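Local coordinates for superantigen-like protein SSL8 (Staphylococcus aureus, PDB 3R2T) that is of unproven function but, as a secreted superantigen-like member of the staphylococcal/streptococcal toxin family, probably acts on components of the host immune defence, at residues I209-K214 and E239-I244; Y72-V77 and L118-V123; F99-L104 and S137-K142; L104-N109 and M232-N237; R152-L157 and F173-E178. All blocks are in the same frame, centred on the assembly; numbering follows the deposited sequence. Where two conformers were deposited one is given.

Interaction 1: residues I209-K214 and E239-I244; sequences IVINMK and EQIKNI
Asn212 O is gripped by two backbone N-H groups of the neighbouring strand, Lys242 N at 2.7 Å and Asn243 N at 3.2 Å. Two residues set against one is the mark of a classic beta bulge, and it interrupts the antiparallel pairing of strands 207-213 and 241-248 inside the beta-grasp domain. Beyond the bulge the pairing shifts by one residue, so Ile211 faces Ile244 while Met213 faces Ile241. Asn212 N closes the hydrogen-bonded pair by giving its proton to Asn243 O. The two asparagine side chains add a bond of their own on the same face of the sheet: Asn212 ND2 meets Asn243 OD1 at 2.9 Å, nearly straight at 166° and in the plane of both groups, although the amides themselves are turned 76° apart. Asn243 reaches this spot because CG sits between its backbone N and carbonyl carbon (chi1 60°), which turns the amide toward the Asn212 side chain. The opposite face, with Ile211 and Ile244, is apolar. Ile209 and Ile244 run side by side, their CG2 methyls 4.0 Å apart, and helix 182-197 covers them through Ile189. Beta-branched isoleucines suit both the extended backbone and this core. Met213 bends at chi2 and chi3, which brings SD against Ile241 CG1. At the exposed end Lys214, extended beyond CG, crosses Glu239 at about a right angle; its NZ lies nearly in line with the Glu239 backbone C=O, 3.1 Å from O, and forms a 3.0 Å salt bridge with OE2 from above the carboxylate plane.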
# COMPACT_ATOMS: atom_id res chain seq x y z
N ILE A 209 -11.19 -3.77 23.12
CA ILE A 209 -10.06 -3.62 24.01
C ILE A 209 -10.15 -2.19 24.45
O ILE A 209 -10.30 -1.30 23.61
CB ILE A 209 -8.71 -3.80 23.29
CG1 ILE A 209 -8.63 -5.13 22.54
CG2 ILE A 209 -7.52 -3.62 24.28
CD1 ILE A 209 -7.41 -5.21 21.63
N VAL A 210 -10.07 -1.95 25.76
CA VAL A 210 -10.11 -0.60 26.31
C VAL A 210 -8.86 -0.37 27.14
O VAL A 210 -8.61 -1.09 28.11
CB VAL A 210 -11.33 -0.38 27.21
CG1 VAL A 210 -11.29 1.01 27.87
CG2 VAL A 210 -12.60 -0.54 26.43
N ILE A 211 -8.09 0.65 26.77
CA ILE A 211 -6.88 1.01 27.50
C ILE A 211 -7.24 2.22 28.35
O ILE A 211 -7.59 3.27 27.82
CB ILE A 211 -5.73 1.33 26.53
CG1 ILE A 211 -5.42 0.09 25.66
CG2 ILE A 211 -4.47 1.77 27.29
CD1 ILE A 211 -4.52 0.38 24.45
N ASN A 212 -7.20 2.07 29.67
CA ASN A 212 -7.54 3.16 30.58
C ASN A 212 -6.27 3.84 31.08
O ASN A 212 -5.36 3.15 31.53
CB ASN A 212 -8.38 2.63 31.74
CG ASN A 212 -9.78 2.23 31.31
OD1 ASN A 212 -10.51 3.04 30.76
ND2 ASN A 212 -10.17 0.98 31.59
N MET A 213 -6.23 5.17 31.00
CA MET A 213 -5.08 5.98 31.42
C MET A 213 -5.31 6.57 32.81
O MET A 213 -6.43 6.67 33.26
CB MET A 213 -4.87 7.11 30.42
CG MET A 213 -4.83 6.67 28.94
SD MET A 213 -3.56 5.45 28.61
CE MET A 213 -2.10 6.46 28.99
N LYS A 214 -4.24 6.96 33.49
CA LYS A 214 -4.36 7.52 34.83
C LYS A 214 -5.14 8.82 34.85
O LYS A 214 -5.79 9.09 35.82
CB LYS A 214 -2.99 7.69 35.51
CG LYS A 214 -2.32 6.34 35.80
CD LYS A 214 -0.98 6.49 36.47
CE LYS A 214 -0.33 5.12 36.69
NZ LYS A 214 1.10 5.28 37.16
N GLU A 239 3.84 4.51 31.27
CA GLU A 239 3.77 4.78 32.70
C GLU A 239 2.36 5.29 33.08
O GLU A 239 1.89 5.09 34.20
CB GLU A 239 4.85 5.78 33.09
CG GLU A 239 4.95 6.07 34.59
CD GLU A 239 3.97 7.11 35.06
OE1 GLU A 239 3.75 8.10 34.31
OE2 GLU A 239 3.45 6.96 36.19
N GLN A 240 1.68 5.91 32.12
CA GLN A 240 0.37 6.47 32.38
C GLN A 240 -0.80 5.53 32.14
O GLN A 240 -1.93 5.94 32.30
CB GLN A 240 0.21 7.77 31.60
CG GLN A 240 1.09 8.93 32.16
CD GLN A 240 0.61 9.41 33.51
OE1 GLN A 240 -0.55 9.72 33.67
NE2 GLN A 240 1.52 9.49 34.48
N ILE A 241 -0.54 4.28 31.76
CA ILE A 241 -1.63 3.32 31.55
C ILE A 241 -2.04 2.77 32.91
O ILE A 241 -1.20 2.21 33.61
CB ILE A 241 -1.20 2.13 30.67
CG1 ILE A 241 -0.88 2.60 29.25
CG2 ILE A 241 -2.27 1.06 30.66
CD1 ILE A 241 -0.32 1.50 28.36
N LYS A 242 -3.30 2.96 33.29
CA LYS A 242 -3.81 2.45 34.56
C LYS A 242 -4.15 0.96 34.48
O LYS A 242 -3.84 0.19 35.37
CB LYS A 242 -5.06 3.20 34.98
CG LYS A 242 -5.49 2.90 36.44
CD LYS A 242 -6.67 3.76 36.87
CE LYS A 242 -6.85 3.76 38.40
NZ LYS A 242 -7.97 4.67 38.84
N ASN A 243 -4.85 0.57 33.43
CA ASN A 243 -5.22 -0.84 33.23
C ASN A 243 -5.71 -1.04 31.81
O ASN A 243 -5.88 -0.07 31.05
CB ASN A 243 -6.27 -1.32 34.26
CG ASN A 243 -7.56 -0.52 34.20
OD1 ASN A 243 -8.25 -0.51 33.19
ND2 ASN A 243 -7.89 0.15 35.30
N ILE A 244 -5.91 -2.29 31.44
CA ILE A 244 -6.40 -2.63 30.11
C ILE A 244 -7.49 -3.66 30.32
O ILE A 244 -7.31 -4.62 31.08
CB ILE A 244 -5.27 -3.21 29.27
CG1 ILE A 244 -4.08 -2.22 29.22
CG2 ILE A 244 -5.78 -3.57 27.86
CD1 ILE A 244 -2.82 -2.79 28.64

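Interaction 2: residues Y72-V77 and L118-V123; sequences YELTNV and LDVFAV
Val77 packs hard against Leu118, with Val77 CG2 only 3.4 Å from Leu118 CB, and the same methyl also touches Val120 CG2. This is the bulged end of the antiparallel pairing between strands 72-79 and 118-122 of the OB-fold domain, a G1 beta bulge in which Asn76, with positive phi, and Val77 both face Leu118. Val77 N reaches Leu118 O at 2.7 Å, in the carbonyl plane and on a lone pair, and Leu118 N answers to Val77 O. The neighbouring Asn76 N turns instead to a side chain, meeting Asp119 OD1 at 3.2 Å nearly along its C-O axis. Asp119 thus takes up an amide that the bulge diverts from regular pairing, and its OD2 makes a salt bridge with Lys177 of the beta-grasp domain. Along the same face as Val77, Leu74 packs on Val120 and Ala122, and Tyr72 lies next to Ala122; Ala122 O lies at the edge of the Tyr72 ring, in its plane, 3.7 Å from Tyr72 CD2. Aliphatic side chains suit this face, where Phe99 and Val101 of strand 99-102 continue the packing. The other face is looser. Glu73 lies exposed, and its CG comes to the edge of the Phe121 ring at 3.9 Å from CD1, while its carboxylate goes on to a salt bridge with Lys188. Thr75 runs alongside Asp119, its CG2 anti to the backbone N (chi1 -51°) and turned to the carboxylate. Apolar contact therefore secures one face of the pair, whereas charges on the other link it to the beta-grasp half of the molecule.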
# COMPACT_ATOMS: atom_id res chain seq x y z
N TYR A 72 7.60 -8.00 14.39
CA TYR A 72 9.02 -7.76 14.59
C TYR A 72 9.25 -6.52 15.42
O TYR A 72 8.56 -5.53 15.25
CB TYR A 72 9.69 -7.53 13.23
CG TYR A 72 9.48 -8.64 12.21
CD1 TYR A 72 10.45 -9.60 11.96
CD2 TYR A 72 8.30 -8.71 11.47
CE1 TYR A 72 10.25 -10.62 11.01
CE2 TYR A 72 8.09 -9.71 10.52
CZ TYR A 72 9.05 -10.66 10.30
OH TYR A 72 8.81 -11.63 9.36
N GLU A 73 10.24 -6.57 16.31
CA GLU A 73 10.60 -5.44 17.15
C GLU A 73 12.01 -4.97 16.79
O GLU A 73 12.98 -5.67 17.03
CB GLU A 73 10.54 -5.81 18.62
CG GLU A 73 9.15 -6.19 19.11
CD GLU A 73 9.16 -6.68 20.54
OE1 GLU A 73 10.07 -6.29 21.30
OE2 GLU A 73 8.25 -7.45 20.90
N LEU A 74 12.09 -3.77 16.24
CA LEU A 74 13.35 -3.18 15.82
C LEU A 74 13.67 -2.07 16.80
O LEU A 74 12.77 -1.35 17.24
CB LEU A 74 13.17 -2.68 14.40
CG LEU A 74 12.55 -3.87 13.62
CD1 LEU A 74 11.88 -3.46 12.34
CD2 LEU A 74 13.59 -4.97 13.41
N THR A 75 14.94 -1.92 17.16
CA THR A 75 15.31 -0.93 18.16
C THR A 75 16.48 -0.05 17.77
O THR A 75 17.37 -0.49 17.04
CB THR A 75 15.64 -1.63 19.50
OG1 THR A 75 14.56 -2.52 19.86
CG2 THR A 75 15.84 -0.62 20.62
N ASN A 76 16.47 1.18 18.28
CA ASN A 76 17.51 2.18 18.04
C ASN A 76 17.87 2.27 16.57
O ASN A 76 19.04 2.19 16.20
CB ASN A 76 18.75 1.89 18.90
CG ASN A 76 19.77 3.05 18.89
OD1 ASN A 76 19.41 4.20 18.64
ND2 ASN A 76 21.02 2.74 19.17
N VAL A 77 16.84 2.44 15.75
CA VAL A 77 16.99 2.57 14.30
C VAL A 77 17.10 4.02 13.90
O VAL A 77 16.54 4.92 14.55
CB VAL A 77 15.76 1.96 13.53
CG1 VAL A 77 15.69 0.48 13.73
CG2 VAL A 77 14.48 2.63 13.97
N LEU A 118 15.15 5.49 17.09
CA LEU A 118 13.76 5.07 16.93
C LEU A 118 13.55 3.58 17.19
O LEU A 118 14.45 2.78 17.03
CB LEU A 118 13.29 5.37 15.52
CG LEU A 118 13.24 6.80 15.02
CD1 LEU A 118 12.98 6.80 13.51
CD2 LEU A 118 12.19 7.58 15.79
N ASP A 119 12.34 3.23 17.63
CA ASP A 119 11.92 1.82 17.80
C ASP A 119 10.80 1.64 16.80
O ASP A 119 10.08 2.59 16.46
CB ASP A 119 11.42 1.49 19.22
CG ASP A 119 12.56 1.37 20.24
OD1 ASP A 119 13.75 1.47 19.85
OD2 ASP A 119 12.27 1.16 21.44
N VAL A 120 10.65 0.43 16.29
CA VAL A 120 9.65 0.17 15.30
C VAL A 120 9.05 -1.18 15.52
O VAL A 120 9.78 -2.18 15.64
CB VAL A 120 10.26 0.19 13.88
CG1 VAL A 120 9.23 -0.20 12.83
CG2 VAL A 120 10.89 1.56 13.56
N PHE A 121 7.71 -1.21 15.62
CA PHE A 121 7.00 -2.45 15.74
C PHE A 121 6.43 -2.63 14.36
O PHE A 121 5.72 -1.78 13.88
CB PHE A 121 5.90 -2.39 16.80
CG PHE A 121 5.18 -3.69 16.98
CD1 PHE A 121 5.76 -4.71 17.73
CD2 PHE A 121 3.95 -3.92 16.39
CE1 PHE A 121 5.11 -5.94 17.89
CE2 PHE A 121 3.30 -5.13 16.53
CZ PHE A 121 3.88 -6.15 17.27
N ALA A 122 6.77 -3.73 13.70
CA ALA A 122 6.36 -3.98 12.33
C ALA A 122 5.59 -5.28 12.16
O ALA A 122 5.90 -6.28 12.81
CB ALA A 122 7.60 -4.00 11.41
N VAL A 123 4.57 -5.23 11.31
CA VAL A 123 3.72 -6.37 10.97
C VAL A 123 3.56 -6.33 9.45
O VAL A 123 3.26 -5.29 8.87
CB VAL A 123 2.34 -6.26 11.66
CG1 VAL A 123 1.45 -7.45 11.30
CG2 VAL A 123 2.50 -6.17 13.15

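Interaction 3: residues F99-L104 and S137-K142; sequences FQVFLL and SGVTKK
Ser137 N donates to Phe102 O at 2.8 Å, with an N-H...O angle of 155°, and this is the one hydrogen bond between the two segments. The donor stands 31° out of the carbonyl plane. Leu103 is the centre of an inverse gamma turn, and Leu104 N returns weakly to the same Phe102 O. That oxygen therefore serves both the turn and the neighbouring chain. Among side-chain polar groups, Ser137 OG is hydrogen-bonded to Asp107 OD2, in the loop after strand 99-102. A small hydroxyl suits this buried corner, since it can serve a carboxylate close to its own backbone.

The apolar contacts are carried by branched residues. Val101 CG1, anti to its own N at chi1 -179°, lies against the Ser137 backbone, 3.3 Å from Ser137 O, and is also 4.0 Å from Val139 CG2. Leu103 CD2 approaches the same Val139 methyl at 4.4 Å, so one CG2 is met by two residues of 99-104. Between Ser137 and Val139, Gly138 has a positive phi, a conformation glycine adopts easily. On the far side of the strand, Phe102 meets Phe148 of the second subunit edge-to-face.

Strands 99-102 and 133-141 pair in parallel just before this point, and the parting of the two chains here belongs to the curled, barrel-like sheet of an OB fold.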
# COMPACT_ATOMS: atom_id res chain seq x y z
N PHE A 99 13.05 -3.66 5.80
CA PHE A 99 11.74 -3.10 6.09
C PHE A 99 11.43 -1.82 5.34
O PHE A 99 12.33 -1.09 4.93
CB PHE A 99 11.62 -2.78 7.58
CG PHE A 99 11.66 -3.98 8.46
CD1 PHE A 99 10.50 -4.68 8.74
CD2 PHE A 99 12.85 -4.42 9.00
CE1 PHE A 99 10.52 -5.78 9.55
CE2 PHE A 99 12.87 -5.52 9.83
CZ PHE A 99 11.71 -6.20 10.10
N GLN A 100 10.13 -1.56 5.22
CA GLN A 100 9.60 -0.36 4.59
C GLN A 100 8.33 0.02 5.33
O GLN A 100 7.28 -0.60 5.16
CB GLN A 100 9.32 -0.57 3.11
CG GLN A 100 8.76 0.66 2.42
CD GLN A 100 8.88 0.57 0.91
OE1 GLN A 100 9.91 0.14 0.39
NE2 GLN A 100 7.84 1.01 0.21
N VAL A 101 8.44 1.05 6.15
CA VAL A 101 7.38 1.51 7.00
C VAL A 101 6.66 2.69 6.42
O VAL A 101 7.24 3.78 6.23
CB VAL A 101 7.94 1.94 8.37
CG1 VAL A 101 6.81 2.42 9.28
CG2 VAL A 101 8.71 0.77 8.98
N PHE A 102 5.38 2.48 6.16
CA PHE A 102 4.54 3.51 5.59
C PHE A 102 4.02 4.40 6.71
O PHE A 102 3.36 3.91 7.64
CB PHE A 102 3.39 2.87 4.83
CG PHE A 102 3.82 2.20 3.54
CD1 PHE A 102 3.50 2.76 2.33
CD2 PHE A 102 4.56 1.03 3.56
CE1 PHE A 102 3.89 2.15 1.13
CE2 PHE A 102 4.96 0.42 2.37
CZ PHE A 102 4.62 0.98 1.16
N LEU A 103 4.30 5.69 6.62
CA LEU A 103 3.88 6.67 7.61
C LEU A 103 2.50 7.18 7.23
O LEU A 103 2.36 8.27 6.66
CB LEU A 103 4.88 7.81 7.65
CG LEU A 103 6.33 7.38 7.90
CD1 LEU A 103 7.33 8.53 7.76
CD2 LEU A 103 6.45 6.69 9.24
N LEU A 104 1.47 6.41 7.57
CA LEU A 104 0.08 6.74 7.18
C LEU A 104 -0.81 7.49 8.17
O LEU A 104 -1.95 7.80 7.83
CB LEU A 104 -0.66 5.45 6.76
CG LEU A 104 -0.04 4.56 5.66
CD1 LEU A 104 -1.07 3.51 5.19
CD2 LEU A 104 0.47 5.35 4.45
N SER A 137 3.34 2.48 10.02
CA SER A 137 3.66 3.22 11.24
C SER A 137 4.31 2.36 12.34
O SER A 137 5.27 1.63 12.06
CB SER A 137 2.40 3.91 11.71
OG SER A 137 1.89 4.73 10.67
N GLY A 138 3.82 2.44 13.58
CA GLY A 138 4.41 1.68 14.69
C GLY A 138 5.77 2.21 15.11
O GLY A 138 6.58 1.47 15.64
N VAL A 139 6.01 3.50 14.88
CA VAL A 139 7.28 4.13 15.20
C VAL A 139 7.18 4.94 16.48
O VAL A 139 6.22 5.66 16.65
CB VAL A 139 7.73 5.09 14.08
CG1 VAL A 139 9.11 5.66 14.40
CG2 VAL A 139 7.78 4.37 12.68
N THR A 140 8.19 4.82 17.34
CA THR A 140 8.27 5.55 18.62
C THR A 140 9.73 5.87 18.97
O THR A 140 10.66 5.42 18.29
CB THR A 140 7.81 4.63 19.78
OG1 THR A 140 8.54 3.40 19.72
CG2 THR A 140 6.33 4.30 19.69
N LYS A 141 9.92 6.66 20.03
CA LYS A 141 11.26 6.98 20.52
C LYS A 141 11.68 5.83 21.42
O LYS A 141 10.84 5.24 22.10
CB LYS A 141 11.30 8.26 21.36
CG LYS A 141 11.10 9.57 20.61
CD LYS A 141 11.39 10.73 21.56
CE LYS A 141 11.43 12.09 20.85
NZ LYS A 141 11.97 13.14 21.79
N LYS A 142 12.97 5.53 21.44
CA LYS A 142 13.48 4.45 22.29
C LYS A 142 13.51 4.87 23.76
O LYS A 142 13.37 6.05 24.10
CB LYS A 142 14.89 4.01 21.86
CG LYS A 142 16.01 5.04 22.04
CD LYS A 142 17.33 4.46 21.47
CE LYS A 142 18.54 5.35 21.68
NZ LYS A 142 19.00 5.39 23.09

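Interaction 4: residues L104-N109 and M232-N237; sequences LGKDEN and MADVIN
Ala233 CB presses against the carboxylate of Asp107, 3.4 Å from OD2 and 3.5 Å from CG, and also lies 4.2 Å from Gly105 CA. The small methyl of Ala233 suits this close approach. Gly105 suits its place too, its phi/psi of -119°/-125° falling in a region that suits a residue without a side chain.

The polar contacts are partly indirect. Asp107 OD1 accepts from Gly105 N at 2.9 Å, on the syn side of the carboxylate, which braces the type I turn from Gly105 to Glu108; the other oxygen, OD2, is bonded to Ser137. With CG between the backbone N and carbonyl carbon (chi1 55°), the carboxylate is turned back to Gly105 N. A water joins the segments, accepting from Lys106 N at 3.2 Å and donating to Asp234 OD1 at 2.6 Å.

As for charge, Lys106 brings CE to 3.1 Å from Asp234 OD1, while NZ, bent at chi4, stands 3.7 Å from the same oxygen in a long, probably modest salt bridge.

The contact joins the OB-fold loop after strand 99-102 to the approach of strand 235-237 in the beta-grasp domain, with strand 133-141 beside Ala233 and helix 182-197 touching Met232 and Ile236.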
# COMPACT_ATOMS: atom_id res chain seq x y z
N LEU A 104 1.47 6.41 7.57
CA LEU A 104 0.08 6.74 7.18
C LEU A 104 -0.81 7.49 8.17
O LEU A 104 -1.95 7.80 7.83
CB LEU A 104 -0.66 5.45 6.76
CG LEU A 104 -0.04 4.56 5.66
CD1 LEU A 104 -1.07 3.51 5.19
CD2 LEU A 104 0.47 5.35 4.45
N GLY A 105 -0.34 7.80 9.37
CA GLY A 105 -1.20 8.50 10.34
C GLY A 105 -0.65 9.85 10.75
O GLY A 105 -0.38 10.69 9.91
N LYS A 106 -0.48 10.06 12.06
CA LYS A 106 0.08 11.32 12.58
C LYS A 106 1.56 11.43 12.26
O LYS A 106 2.17 12.49 12.44
CB LYS A 106 -0.05 11.40 14.11
CG LYS A 106 -1.46 11.27 14.65
CD LYS A 106 -1.48 11.56 16.16
CE LYS A 106 -2.80 11.14 16.79
NZ LYS A 106 -3.98 11.53 15.99
N ASP A 107 2.15 10.34 11.78
CA ASP A 107 3.58 10.30 11.46
C ASP A 107 3.90 10.72 10.02
O ASP A 107 5.07 10.91 9.67
CB ASP A 107 4.12 8.89 11.74
CG ASP A 107 3.34 7.80 10.99
OD1 ASP A 107 2.44 8.13 10.21
OD2 ASP A 107 3.64 6.61 11.21
N GLU A 108 2.86 10.91 9.22
CA GLU A 108 3.01 11.25 7.79
C GLU A 108 4.12 12.25 7.42
O GLU A 108 4.87 12.01 6.48
CB GLU A 108 1.66 11.71 7.21
CG GLU A 108 1.67 12.00 5.69
CD GLU A 108 0.29 12.36 5.11
OE1 GLU A 108 -0.73 12.26 5.83
OE2 GLU A 108 0.22 12.75 3.92
N ASN A 109 4.28 13.29 8.24
CA ASN A 109 5.31 14.32 8.00
C ASN A 109 6.23 14.58 9.21
O ASN A 109 6.43 15.73 9.58
CB ASN A 109 4.61 15.63 7.61
CG ASN A 109 3.75 15.49 6.36
OD1 ASN A 109 2.57 15.86 6.36
ND2 ASN A 109 4.32 14.92 5.30
N MET A 232 -2.42 3.56 13.78
CA MET A 232 -1.21 2.82 14.10
C MET A 232 0.00 3.68 14.44
O MET A 232 1.03 3.15 14.88
CB MET A 232 -0.90 1.87 12.96
CG MET A 232 -1.92 0.76 12.84
SD MET A 232 -1.56 -0.25 11.40
CE MET A 232 -2.78 -1.57 11.61
N ALA A 233 -0.11 4.99 14.24
CA ALA A 233 0.97 5.90 14.59
C ALA A 233 0.73 6.53 15.96
O ALA A 233 1.61 7.24 16.43
CB ALA A 233 1.13 6.99 13.53
N ASP A 234 -0.42 6.30 16.60
CA ASP A 234 -0.70 6.88 17.93
C ASP A 234 0.23 6.27 18.96
O ASP A 234 0.42 5.06 18.98
CB ASP A 234 -2.15 6.66 18.38
CG ASP A 234 -3.16 7.48 17.59
OD1 ASP A 234 -2.81 8.06 16.53
OD2 ASP A 234 -4.32 7.55 18.04
N VAL A 235 0.80 7.10 19.82
CA VAL A 235 1.76 6.65 20.80
C VAL A 235 1.25 6.95 22.19
O VAL A 235 0.67 8.01 22.43
CB VAL A 235 3.15 7.31 20.58
CG1 VAL A 235 3.66 7.02 19.16
CG2 VAL A 235 3.10 8.85 20.81
N ILE A 236 1.48 6.01 23.09
CA ILE A 236 1.04 6.09 24.47
C ILE A 236 2.19 5.99 25.48
O ILE A 236 3.11 5.15 25.33
CB ILE A 236 0.07 4.93 24.73
CG1 ILE A 236 -1.08 4.97 23.71
CG2 ILE A 236 -0.48 4.97 26.13
CD1 ILE A 236 -1.99 3.75 23.79
N ASN A 237 2.15 6.84 26.50
CA ASN A 237 3.13 6.83 27.60
C ASN A 237 2.76 5.67 28.53
O ASN A 237 1.81 5.77 29.31
CB ASN A 237 3.09 8.18 28.34
CG ASN A 237 3.99 8.22 29.55
OD1 ASN A 237 4.50 7.20 29.98
ND2 ASN A 237 4.18 9.42 30.11
O HOH W 1 -1.99 8.04 14.06

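Interaction 5: residues R152-L157 and F173-E178; sequences RTPNLL and FFIQKE
Arg152 and Ile175 form a single antiparallel hydrogen-bonded bridge, in which Ile175 N reaches Arg152 O at 3.0 Å and the return bond, Arg152 N to Ile175 O, is weak at 3.3 Å. Pro154, lacking an N-H, suits the point where this pairing stops. A water takes over there, accepting from Phe173 N at 2.8 Å and probably donating to Pro154 O at 3.0 Å.

Among the side chains, Leu156 and Phe173 meet first through their stems, CB to CB at 3.9 Å. Leu156 CD2 then comes obliquely to Phe173 CD2 at 4.0 Å. With CG anti to the backbone N (chi1 -166°), the Phe173 ring is carried past the leucine toward Ile189 of helix 182-197. Pro154 stands at about a right angle to Ile175, and its ring carbon CG touches Ile175 CD1 at 4.0 Å; both also pack on Ile241. Large apolar groups suit this side, which faces the domain core. On the exposed side Thr153 CG2 merely brushes Phe174 CB.

The arrangement is an irregular extension of the pairing between strands 156-160 and 167-171, the edge hairpin of a beta-grasp sheet packed against its helix.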
# COMPACT_ATOMS: atom_id res chain seq x y z
N ARG A 152 6.62 -1.68 32.99
CA ARG A 152 5.27 -1.53 33.51
C ARG A 152 4.49 -2.84 33.35
O ARG A 152 4.59 -3.51 32.31
CB ARG A 152 4.53 -0.43 32.76
CG ARG A 152 5.24 0.91 32.77
CD ARG A 152 5.45 1.45 34.17
NE ARG A 152 6.37 2.58 34.15
CZ ARG A 152 6.83 3.21 35.23
NH1 ARG A 152 6.45 2.81 36.44
NH2 ARG A 152 7.68 4.24 35.09
N THR A 153 3.70 -3.18 34.37
CA THR A 153 2.87 -4.38 34.34
C THR A 153 1.43 -4.06 34.74
O THR A 153 0.94 -4.49 35.78
CB THR A 153 3.43 -5.51 35.22
OG1 THR A 153 3.67 -5.00 36.53
CG2 THR A 153 4.70 -6.03 34.65
N PRO A 154 0.75 -3.28 33.92
CA PRO A 154 -0.64 -3.00 34.24
C PRO A 154 -1.49 -4.26 34.08
O PRO A 154 -1.15 -5.13 33.26
CB PRO A 154 -1.02 -1.97 33.18
CG PRO A 154 -0.14 -2.35 31.98
CD PRO A 154 1.15 -2.73 32.61
N ASN A 155 -2.56 -4.39 34.86
CA ASN A 155 -3.42 -5.56 34.75
C ASN A 155 -4.13 -5.57 33.42
O ASN A 155 -4.53 -4.53 32.90
CB ASN A 155 -4.48 -5.62 35.86
CG ASN A 155 -5.31 -6.92 35.82
OD1 ASN A 155 -4.80 -7.98 35.47
ND2 ASN A 155 -6.58 -6.83 36.20
N LEU A 156 -4.25 -6.77 32.86
CA LEU A 156 -4.96 -7.01 31.62
C LEU A 156 -6.14 -7.83 32.13
O LEU A 156 -5.96 -8.94 32.62
CB LEU A 156 -4.14 -7.82 30.62
CG LEU A 156 -4.88 -8.36 29.39
CD1 LEU A 156 -5.55 -7.26 28.59
CD2 LEU A 156 -3.93 -9.14 28.49
N LEU A 157 -7.34 -7.27 32.10
CA LEU A 157 -8.52 -7.98 32.55
C LEU A 157 -9.29 -8.45 31.33
O LEU A 157 -9.70 -7.64 30.50
CB LEU A 157 -9.40 -7.07 33.40
CG LEU A 157 -10.69 -7.69 33.93
CD1 LEU A 157 -10.41 -8.89 34.82
CD2 LEU A 157 -11.49 -6.62 34.69
N PHE A 173 0.54 -8.97 31.80
CA PHE A 173 0.89 -8.26 30.58
C PHE A 173 2.00 -7.31 30.96
O PHE A 173 1.97 -6.72 32.04
CB PHE A 173 -0.32 -7.49 30.04
CG PHE A 173 -0.16 -7.01 28.62
CD1 PHE A 173 0.08 -5.68 28.33
CD2 PHE A 173 -0.25 -7.92 27.57
CE1 PHE A 173 0.21 -5.25 27.01
CE2 PHE A 173 -0.12 -7.51 26.25
CZ PHE A 173 0.12 -6.20 25.96
N PHE A 174 3.00 -7.18 30.11
CA PHE A 174 4.09 -6.27 30.42
C PHE A 174 4.41 -5.46 29.18
O PHE A 174 4.31 -5.94 28.05
CB PHE A 174 5.33 -7.03 30.91
CG PHE A 174 6.11 -7.68 29.81
CD1 PHE A 174 7.35 -7.18 29.43
CD2 PHE A 174 5.60 -8.77 29.13
CE1 PHE A 174 8.09 -7.76 28.41
CE2 PHE A 174 6.33 -9.36 28.10
CZ PHE A 174 7.57 -8.85 27.74
N ILE A 175 4.79 -4.22 29.44
CA ILE A 175 5.16 -3.30 28.40
C ILE A 175 6.60 -2.92 28.69
O ILE A 175 6.93 -2.43 29.76
CB ILE A 175 4.24 -2.07 28.43
CG1 ILE A 175 2.77 -2.54 28.26
CG2 ILE A 175 4.65 -1.05 27.34
CD1 ILE A 175 1.75 -1.48 28.53
N GLN A 176 7.46 -3.20 27.72
CA GLN A 176 8.89 -2.89 27.83
C GLN A 176 9.28 -1.43 27.52
O GLN A 176 10.26 -0.90 28.06
CB GLN A 176 9.73 -3.88 26.98
CG GLN A 176 9.05 -4.60 25.74
CD GLN A 176 8.25 -3.72 24.76
OE1 GLN A 176 7.36 -2.94 25.16
NE2 GLN A 176 8.51 -3.90 23.45
N LYS A 177 8.49 -0.77 26.68
CA LYS A 177 8.78 0.58 26.25
C LYS A 177 8.07 1.69 27.03
O LYS A 177 6.91 1.53 27.41
CB LYS A 177 8.41 0.71 24.78
CG LYS A 177 9.17 -0.24 23.85
CD LYS A 177 8.59 -0.15 22.42
CE LYS A 177 9.15 0.98 21.61
NZ LYS A 177 9.40 2.29 22.26
N GLU A 178 8.76 2.81 27.21
CA GLU A 178 8.22 4.01 27.88
C GLU A 178 7.16 4.63 26.98
O GLU A 178 6.11 5.12 27.44
CB GLU A 178 9.33 5.02 28.11
CG GLU A 178 10.43 4.47 29.02
CD GLU A 178 11.72 5.27 29.00
OE1 GLU A 178 12.65 4.86 29.73
OE2 GLU A 178 11.82 6.28 28.26
O HOH W 2 -0.38 -7.88 34.19

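Overall arrangement
From the N terminus, interaction 2 opens at 72-77 and closes at 118-123, while interaction 3 opens at 99-104 and closes at 137-142; the two loops cross within the OB-fold domain, where strands 118-122 and 133-141 are neighbours. Interaction 4 opens at 104-109, sharing Leu104 with interaction 3, and closes only at 232-237, crossing interactions 2 and 3 and joining the OB-fold to the beta-grasp domain. Nested inside that long loop, interaction 5 opens at 152-157 and closes a short hairpin at 173-178. Interaction 1 opens at 209-214, crosses interaction 4 and closes at 239-244, beside interaction 5 in one sheet. Interactions 2 and 5 also touch across the domain boundary.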